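Local coordinates for proximal thread matrix protein 1 (Mytilus galloprovincialis, PDB 4CN9) that probably binds collagen in the matrix of the mussel byssus through two tandem von Willebrand factor type A domains, and carries zinc ions, at residues A256-S264 with I325-T336; Q335-R346 with G371-E382. All blocks are in the same frame, centred on the assembly; numbering follows the deposited sequence.

Contact 1 of 2, residues A256-S264 with I325-T336; sequences AFVFDASSS and IDKVTPSIIGQT. Unlike the reference sequence in segment 325-336: Thr329 (reference Ser).
Ser331 N donates to Ala261 O at 2.7 Å, with an N-H...O angle of 164°. Further along both chains Ser263 N reaches Ile333 O at 3.0 Å, again nearly straight (169°). Ser263 OG adds a weak bond to Ile332 O. Between these two backbone ties, Ser262 lies against 334-336: CB is 3.2 Å from Gln335 O, and OG is 3.3 Å from Gly334 CA. The methyl CG2 of Thr336 sits above the plane of the Asp260 carboxylate, 3.3 Å from both OD1 and OD2, while the Thr336 hydroxyl is bonded to Gln372. In sequence, Asp260, Ser262 and Ser264 form the DxSxS signature of a von Willebrand factor type A domain, at the end of strand 253-260; the equivalent serines of the first domain hold zinc. Two successive turns that share Ser262 shape this loop. Asp260 OD1 accepts from Ser262 N at 2.8 Å in an Asx turn, a position reached with CG opposite the backbone N (chi1 -176°), and Ser262 OG accepts from Ser264 N in an ST turn. Asp260 OD2 takes Asp370 N, so replacing the aspartate by an alanine would probably leave the amides of Ser262 and Asp370 without their acceptor and the loop freer to move. Back along the strand, toward its N-terminal end, the contact is apolar: Phe259 CZ meets Val328 CG1 at 4.1 Å, and Phe257 CE2 lies 4.4 Å from Ile325 CD1. Met280 of helix 272-285 packs on both phenylalanines.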
# COMPACT_ATOMS: atom_id res chain seq x y z
N ALA A 256 -11.57 12.10 -4.74
CA ALA A 256 -11.21 13.45 -5.15
C ALA A 256 -10.18 13.47 -6.27
O ALA A 256 -9.07 12.92 -6.12
CB ALA A 256 -10.74 14.25 -3.95
N PHE A 257 -10.53 14.10 -7.39
CA PHE A 257 -9.56 14.41 -8.43
C PHE A 257 -8.86 15.70 -8.04
O PHE A 257 -9.50 16.71 -7.80
CB PHE A 257 -10.22 14.63 -9.78
CG PHE A 257 -10.85 13.40 -10.36
CD1 PHE A 257 -10.06 12.38 -10.84
CD2 PHE A 257 -12.22 13.29 -10.43
CE1 PHE A 257 -10.65 11.24 -11.38
CE2 PHE A 257 -12.82 12.16 -10.98
CZ PHE A 257 -12.03 11.13 -11.45
N VAL A 258 -7.54 15.65 -7.96
CA VAL A 258 -6.75 16.82 -7.64
C VAL A 258 -5.86 17.03 -8.84
O VAL A 258 -4.87 16.30 -9.02
CB VAL A 258 -5.91 16.59 -6.39
CG1 VAL A 258 -5.06 17.82 -6.09
CG2 VAL A 258 -6.82 16.25 -5.20
N PHE A 259 -6.22 17.98 -9.69
CA PHE A 259 -5.50 18.11 -10.95
C PHE A 259 -5.02 19.50 -11.37
O PHE A 259 -5.57 20.54 -11.00
CB PHE A 259 -6.27 17.45 -12.08
CG PHE A 259 -7.53 18.12 -12.48
CD1 PHE A 259 -7.53 19.11 -13.47
CD2 PHE A 259 -8.75 17.71 -11.96
CE1 PHE A 259 -8.72 19.72 -13.88
CE2 PHE A 259 -9.94 18.31 -12.36
CZ PHE A 259 -9.93 19.31 -13.32
N ASP A 260 -3.95 19.43 -12.15
CA ASP A 260 -3.20 20.54 -12.69
C ASP A 260 -4.09 21.35 -13.63
O ASP A 260 -4.70 20.80 -14.54
CB ASP A 260 -2.02 19.93 -13.45
CG ASP A 260 -1.06 20.93 -14.03
OD1 ASP A 260 -1.33 22.15 -14.02
OD2 ASP A 260 -0.00 20.45 -14.51
N ALA A 261 -4.17 22.66 -13.37
CA ALA A 261 -4.93 23.57 -14.23
C ALA A 261 -4.07 24.73 -14.71
O ALA A 261 -4.59 25.78 -15.10
CB ALA A 261 -6.17 24.08 -13.51
N SER A 262 -2.76 24.52 -14.68
CA SER A 262 -1.76 25.46 -15.18
C SER A 262 -1.88 25.73 -16.68
O SER A 262 -2.34 24.88 -17.45
CB SER A 262 -0.36 24.90 -14.91
OG SER A 262 0.62 25.57 -15.69
N SER A 263 -1.44 26.91 -17.10
CA SER A 263 -1.49 27.31 -18.49
C SER A 263 -0.52 26.46 -19.31
O SER A 263 -0.58 26.44 -20.53
CB SER A 263 -1.09 28.78 -18.63
OG SER A 263 0.24 28.96 -18.16
N SER A 264 0.36 25.75 -18.62
CA SER A 264 1.36 24.93 -19.28
C SER A 264 0.73 23.72 -19.97
O SER A 264 1.31 23.18 -20.91
CB SER A 264 2.39 24.43 -18.26
OG SER A 264 1.93 23.26 -17.60
N ILE A 325 -17.01 18.57 -14.35
CA ILE A 325 -15.60 18.42 -14.71
C ILE A 325 -15.28 19.23 -15.97
O ILE A 325 -14.27 19.93 -16.05
CB ILE A 325 -15.24 16.93 -14.92
CG1 ILE A 325 -15.14 16.24 -13.55
CG2 ILE A 325 -13.94 16.79 -15.68
CD1 ILE A 325 -15.18 14.75 -13.61
N ASP A 326 -16.19 19.17 -16.93
CA ASP A 326 -15.98 19.82 -18.22
C ASP A 326 -16.01 21.34 -18.18
O ASP A 326 -15.39 22.00 -19.02
CB ASP A 326 -17.01 19.31 -19.23
CG ASP A 326 -16.50 18.15 -20.05
OD1 ASP A 326 -15.27 17.98 -20.12
OD2 ASP A 326 -17.32 17.40 -20.60
N LYS A 327 -16.72 21.90 -17.21
CA LYS A 327 -16.80 23.34 -17.03
C LYS A 327 -15.56 23.97 -16.40
O LYS A 327 -15.38 25.19 -16.42
CB LYS A 327 -18.03 23.70 -16.17
CG LYS A 327 -19.35 23.67 -16.92
CD LYS A 327 -20.50 24.16 -16.05
CE LYS A 327 -21.78 23.39 -16.35
NZ LYS A 327 -22.89 23.72 -15.41
N VAL A 328 -14.68 23.15 -15.84
CA VAL A 328 -13.50 23.68 -15.15
C VAL A 328 -12.54 24.35 -16.13
O VAL A 328 -12.16 23.77 -17.13
CB VAL A 328 -12.79 22.58 -14.34
CG1 VAL A 328 -11.47 23.07 -13.76
CG2 VAL A 328 -13.70 22.11 -13.22
N THR A 329 -12.18 25.59 -15.83
CA THR A 329 -11.34 26.41 -16.71
C THR A 329 -9.89 26.44 -16.23
O THR A 329 -9.63 26.44 -15.04
CB THR A 329 -11.84 27.87 -16.76
OG1 THR A 329 -11.74 28.46 -15.46
CG2 THR A 329 -13.29 27.93 -17.22
N PRO A 330 -8.94 26.46 -17.16
CA PRO A 330 -7.54 26.50 -16.73
C PRO A 330 -7.11 27.90 -16.33
O PRO A 330 -7.74 28.88 -16.71
CB PRO A 330 -6.78 26.01 -17.96
CG PRO A 330 -7.67 26.32 -19.12
CD PRO A 330 -9.08 26.32 -18.62
N SER A 331 -6.04 27.98 -15.56
CA SER A 331 -5.47 29.25 -15.15
C SER A 331 -4.57 29.80 -16.25
O SER A 331 -4.12 29.07 -17.13
CB SER A 331 -4.66 29.03 -13.88
OG SER A 331 -4.01 30.22 -13.47
N ILE A 332 -4.30 31.10 -16.21
CA ILE A 332 -3.32 31.66 -17.13
C ILE A 332 -1.91 31.65 -16.51
O ILE A 332 -0.94 32.05 -17.14
CB ILE A 332 -3.72 33.08 -17.61
CG1 ILE A 332 -3.88 34.04 -16.44
CG2 ILE A 332 -5.01 33.01 -18.40
CD1 ILE A 332 -4.15 35.47 -16.86
N ILE A 333 -1.81 31.17 -15.27
CA ILE A 333 -0.52 31.07 -14.59
C ILE A 333 0.11 29.72 -14.86
O ILE A 333 -0.57 28.69 -14.82
CB ILE A 333 -0.68 31.19 -13.06
CG1 ILE A 333 -1.58 32.38 -12.71
CG2 ILE A 333 0.69 31.30 -12.38
CD1 ILE A 333 -1.03 33.72 -13.12
N GLY A 334 1.41 29.71 -15.14
CA GLY A 334 2.14 28.48 -15.36
C GLY A 334 2.96 28.08 -14.14
O GLY A 334 4.18 28.16 -14.14
N GLN A 335 2.26 27.71 -13.08
CA GLN A 335 2.85 27.12 -11.89
C GLN A 335 2.00 25.90 -11.57
O GLN A 335 0.87 25.79 -12.06
CB GLN A 335 2.80 28.09 -10.71
CG GLN A 335 3.83 29.20 -10.75
CD GLN A 335 3.69 30.12 -9.56
OE1 GLN A 335 3.58 29.66 -8.41
NE2 GLN A 335 3.67 31.42 -9.83
N THR A 336 2.53 25.00 -10.75
CA THR A 336 1.80 23.81 -10.33
C THR A 336 1.98 23.59 -8.82
O THR A 336 2.96 23.01 -8.36
CB THR A 336 2.26 22.53 -11.10
OG1 THR A 336 3.68 22.58 -11.33
CG2 THR A 336 1.57 22.43 -12.45

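Contact 2 of 2, residues Q335-R346 with G371-E382; sequences QTAIGDGLENAR and GQNNGHKSPEHE
Arg346 grips Glu382 side-on, with NE at 3.1 Å and NH2 at 3.0 Å from the single oxygen OE1. The guanidinium and carboxylate planes are only 22° apart; NH2 uses the syn lone pair of OE1, whereas NE meets it nearly along the C-O axis. This salt bridge joins two helices of the von Willebrand factor type A fold, 338-349 and 379-388; the loop 371-378, which leads into the second helix, packs on the N-terminal end of the first. Asn373 OD1 accepts from Gly339 N at 2.9 Å in a nearly straight bond (173°), thus satisfying an amide of the helix's first turn, while Asn373 ND2 is bonded to Lys377 O and fixes the amide's rotation. Nearby, Asn374 ND2 donates in plane to Gln335 OE1 at 3.1 Å and also to Asp304 O. Thr336 OG1 gives its proton to Gln372 O at 2.8 Å, and a water joins Thr336 N to that same carbonyl. The Glu343-Lys377 salt bridge is long.

Glu382 enters as a knob among Gly339, Leu342, Glu343 and Arg346, its CB 3.8 Å from Leu342 CB. The absence of a side chain at Gly339 lets the 377-379 backbone come close, since a CB there would collide with Lys377 O. The bend of Glu382 at chi2 carries its carboxylate to Arg346, and with CG anti to the carbonyl carbon (chi1 -59°) the chain lays Glu382 CG 3.6 Å from Gly339 O.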
# COMPACT_ATOMS: atom_id res chain seq x y z
N GLN A 335 2.26 27.71 -13.08
CA GLN A 335 2.85 27.12 -11.89
C GLN A 335 2.00 25.90 -11.57
O GLN A 335 0.87 25.79 -12.06
CB GLN A 335 2.80 28.09 -10.71
CG GLN A 335 3.83 29.20 -10.75
CD GLN A 335 3.69 30.12 -9.56
OE1 GLN A 335 3.58 29.66 -8.41
NE2 GLN A 335 3.67 31.42 -9.83
N THR A 336 2.53 25.00 -10.75
CA THR A 336 1.80 23.81 -10.33
C THR A 336 1.98 23.59 -8.82
O THR A 336 2.96 23.01 -8.36
CB THR A 336 2.26 22.53 -11.10
OG1 THR A 336 3.68 22.58 -11.33
CG2 THR A 336 1.57 22.43 -12.45
N ALA A 337 1.00 24.03 -8.05
CA ALA A 337 1.04 23.91 -6.60
C ALA A 337 0.43 22.59 -6.15
O ALA A 337 -0.69 22.55 -5.63
CB ALA A 337 0.31 25.07 -5.96
N ILE A 338 1.17 21.51 -6.36
CA ILE A 338 0.74 20.15 -5.98
C ILE A 338 0.46 20.11 -4.49
O ILE A 338 -0.55 19.55 -4.06
CB ILE A 338 1.83 19.12 -6.33
CG1 ILE A 338 2.10 19.10 -7.83
CG2 ILE A 338 1.44 17.72 -5.89
CD1 ILE A 338 3.37 18.37 -8.20
N GLY A 339 1.33 20.73 -3.70
CA GLY A 339 1.13 20.79 -2.26
C GLY A 339 -0.17 21.45 -1.83
O GLY A 339 -0.87 20.96 -0.94
N ASP A 340 -0.48 22.57 -2.46
CA ASP A 340 -1.72 23.29 -2.14
C ASP A 340 -2.96 22.46 -2.51
O ASP A 340 -3.95 22.44 -1.77
CB ASP A 340 -1.76 24.62 -2.89
CG ASP A 340 -0.82 25.65 -2.31
OD1 ASP A 340 0.42 25.41 -2.29
OD2 ASP A 340 -1.32 26.71 -1.87
N GLY A 341 -2.89 21.79 -3.66
CA GLY A 341 -3.96 20.89 -4.09
C GLY A 341 -4.29 19.83 -3.05
O GLY A 341 -5.45 19.58 -2.72
N LEU A 342 -3.25 19.18 -2.54
CA LEU A 342 -3.40 18.16 -1.51
C LEU A 342 -3.92 18.74 -0.19
O LEU A 342 -4.80 18.14 0.45
CB LEU A 342 -2.08 17.43 -1.30
CG LEU A 342 -1.61 16.52 -2.44
CD1 LEU A 342 -0.20 16.08 -2.23
CD2 LEU A 342 -2.54 15.31 -2.61
N GLU A 343 -3.37 19.88 0.23
CA GLU A 343 -3.86 20.59 1.43
C GLU A 343 -5.36 20.90 1.30
O GLU A 343 -6.14 20.69 2.23
CB GLU A 343 -3.08 21.89 1.67
CG GLU A 343 -3.60 22.71 2.86
CD GLU A 343 -3.44 24.24 2.69
OE1 GLU A 343 -3.47 24.77 1.55
OE2 GLU A 343 -3.27 24.92 3.72
N ASN A 344 -5.75 21.43 0.15
CA ASN A 344 -7.13 21.78 -0.09
C ASN A 344 -8.04 20.54 0.01
O ASN A 344 -9.12 20.60 0.62
CB ASN A 344 -7.27 22.47 -1.45
CG ASN A 344 -8.63 23.10 -1.66
OD1 ASN A 344 -9.63 22.40 -1.84
ND2 ASN A 344 -8.67 24.41 -1.68
N ALA A 345 -7.61 19.42 -0.55
CA ALA A 345 -8.41 18.20 -0.47
C ALA A 345 -8.55 17.83 1.01
O ALA A 345 -9.63 17.45 1.46
CB ALA A 345 -7.74 17.07 -1.23
N ARG A 346 -7.46 17.98 1.75
CA ARG A 346 -7.45 17.58 3.16
C ARG A 346 -8.36 18.47 4.02
O ARG A 346 -9.11 17.96 4.87
CB ARG A 346 -6.03 17.60 3.70
CG ARG A 346 -5.93 17.15 5.16
CD ARG A 346 -4.48 17.01 5.60
NE ARG A 346 -3.75 18.27 5.55
CZ ARG A 346 -3.70 19.16 6.54
NH1 ARG A 346 -4.35 18.93 7.68
NH2 ARG A 346 -3.01 20.28 6.40
N GLY A 371 3.77 19.37 -13.98
CA GLY A 371 4.85 20.21 -13.50
C GLY A 371 5.37 19.84 -12.12
O GLY A 371 4.79 19.01 -11.43
N GLN A 372 6.47 20.47 -11.71
CA GLN A 372 7.01 20.22 -10.38
C GLN A 372 6.39 21.18 -9.36
O GLN A 372 5.90 22.24 -9.72
CB GLN A 372 8.54 20.35 -10.39
CG GLN A 372 9.07 21.77 -10.36
CD GLN A 372 9.29 22.33 -11.75
OE1 GLN A 372 8.46 22.15 -12.64
NE2 GLN A 372 10.41 23.04 -11.93
N ASN A 373 6.39 20.79 -8.10
CA ASN A 373 5.79 21.62 -7.06
C ASN A 373 6.44 23.00 -6.96
O ASN A 373 7.66 23.14 -7.15
CB ASN A 373 5.86 20.94 -5.69
CG ASN A 373 4.91 21.59 -4.68
OD1 ASN A 373 3.73 21.78 -4.97
ND2 ASN A 373 5.42 21.92 -3.51
N ASN A 374 5.63 24.01 -6.65
CA ASN A 374 6.12 25.39 -6.52
C ASN A 374 6.63 25.71 -5.13
O ASN A 374 7.21 26.79 -4.89
CB ASN A 374 5.06 26.41 -6.98
CG ASN A 374 3.84 26.46 -6.07
OD1 ASN A 374 3.70 25.69 -5.11
ND2 ASN A 374 2.96 27.41 -6.35
N GLY A 375 6.42 24.77 -4.21
CA GLY A 375 6.93 24.88 -2.86
C GLY A 375 6.06 25.66 -1.87
O GLY A 375 6.46 25.84 -0.71
N HIS A 376 4.88 26.10 -2.28
CA HIS A 376 4.05 26.86 -1.34
C HIS A 376 3.61 25.98 -0.16
O HIS A 376 3.58 26.43 0.99
CB HIS A 376 2.85 27.50 -2.03
CG HIS A 376 2.00 28.29 -1.08
ND1 HIS A 376 2.44 29.45 -0.48
CD2 HIS A 376 0.75 28.07 -0.61
CE1 HIS A 376 1.49 29.92 0.31
NE2 HIS A 376 0.46 29.10 0.25
N LYS A 377 3.30 24.72 -0.45
CA LYS A 377 3.06 23.70 0.56
C LYS A 377 3.88 22.46 0.21
O LYS A 377 4.24 22.27 -0.94
CB LYS A 377 1.58 23.33 0.63
CG LYS A 377 0.66 24.42 1.15
CD LYS A 377 0.78 24.61 2.65
CE LYS A 377 -0.04 25.81 3.10
NZ LYS A 377 0.18 26.14 4.51
N SER A 378 4.17 21.63 1.20
CA SER A 378 5.01 20.46 0.98
C SER A 378 4.15 19.24 0.56
O SER A 378 3.29 18.79 1.32
CB SER A 378 5.76 20.12 2.26
OG SER A 378 6.18 18.78 2.21
N PRO A 379 4.39 18.71 -0.64
CA PRO A 379 3.60 17.53 -1.05
C PRO A 379 3.82 16.34 -0.11
O PRO A 379 2.87 15.60 0.19
CB PRO A 379 4.13 17.22 -2.45
CG PRO A 379 4.76 18.51 -2.93
CD PRO A 379 5.32 19.16 -1.69
N GLU A 380 5.06 16.16 0.36
CA GLU A 380 5.37 15.06 1.27
C GLU A 380 4.56 15.18 2.56
O GLU A 380 3.95 14.21 3.02
CB GLU A 380 6.86 15.03 1.59
CG GLU A 380 7.25 14.07 2.73
CD GLU A 380 7.49 12.64 2.27
OE1 GLU A 380 7.48 12.39 1.04
OE2 GLU A 380 7.69 11.76 3.14
N HIS A 381 4.54 16.37 3.15
CA HIS A 381 3.82 16.57 4.40
C HIS A 381 2.29 16.45 4.24
O HIS A 381 1.62 15.81 5.05
CB HIS A 381 4.18 17.92 5.00
CG HIS A 381 3.52 18.19 6.32
ND1 HIS A 381 2.59 19.19 6.50
CD2 HIS A 381 3.64 17.57 7.52
CE1 HIS A 381 2.17 19.18 7.75
NE2 HIS A 381 2.80 18.21 8.39
N GLU A 382 1.73 17.07 3.20
CA GLU A 382 0.28 17.05 3.00
C GLU A 382 -0.21 15.65 2.67
O GLU A 382 -1.28 15.23 3.10
CB GLU A 382 -0.16 18.04 1.91
CG GLU A 382 0.20 19.50 2.17
CD GLU A 382 -0.45 20.07 3.41
OE1 GLU A 382 -1.50 19.57 3.85
OE2 GLU A 382 0.12 21.04 3.96
O HOH W 1 5.38 25.12 -10.00
O HOH W 2 2.33 23.92 -3.30

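Following the chain, strand 253-260 leads into 261-264, and contact 1 closes the long loop back to this segment with 325-336, spanning helix 272-285, two strands and helix 318-327. Contact 2 then begins where contact 1 ends: Gln335 and Thr336 belong to both, and helix 338-349 returns through strand 362-369 to meet 371-382. The two closures are therefore in series, neither nested nor crossed, with centres about 13 Å apart. They also touch directly, since Val258 CG1 lies 3.7 Å from Gly341 C. Together they tie the end of a central strand to the loop after 318-327, and that loop's continuation to helix 379-388.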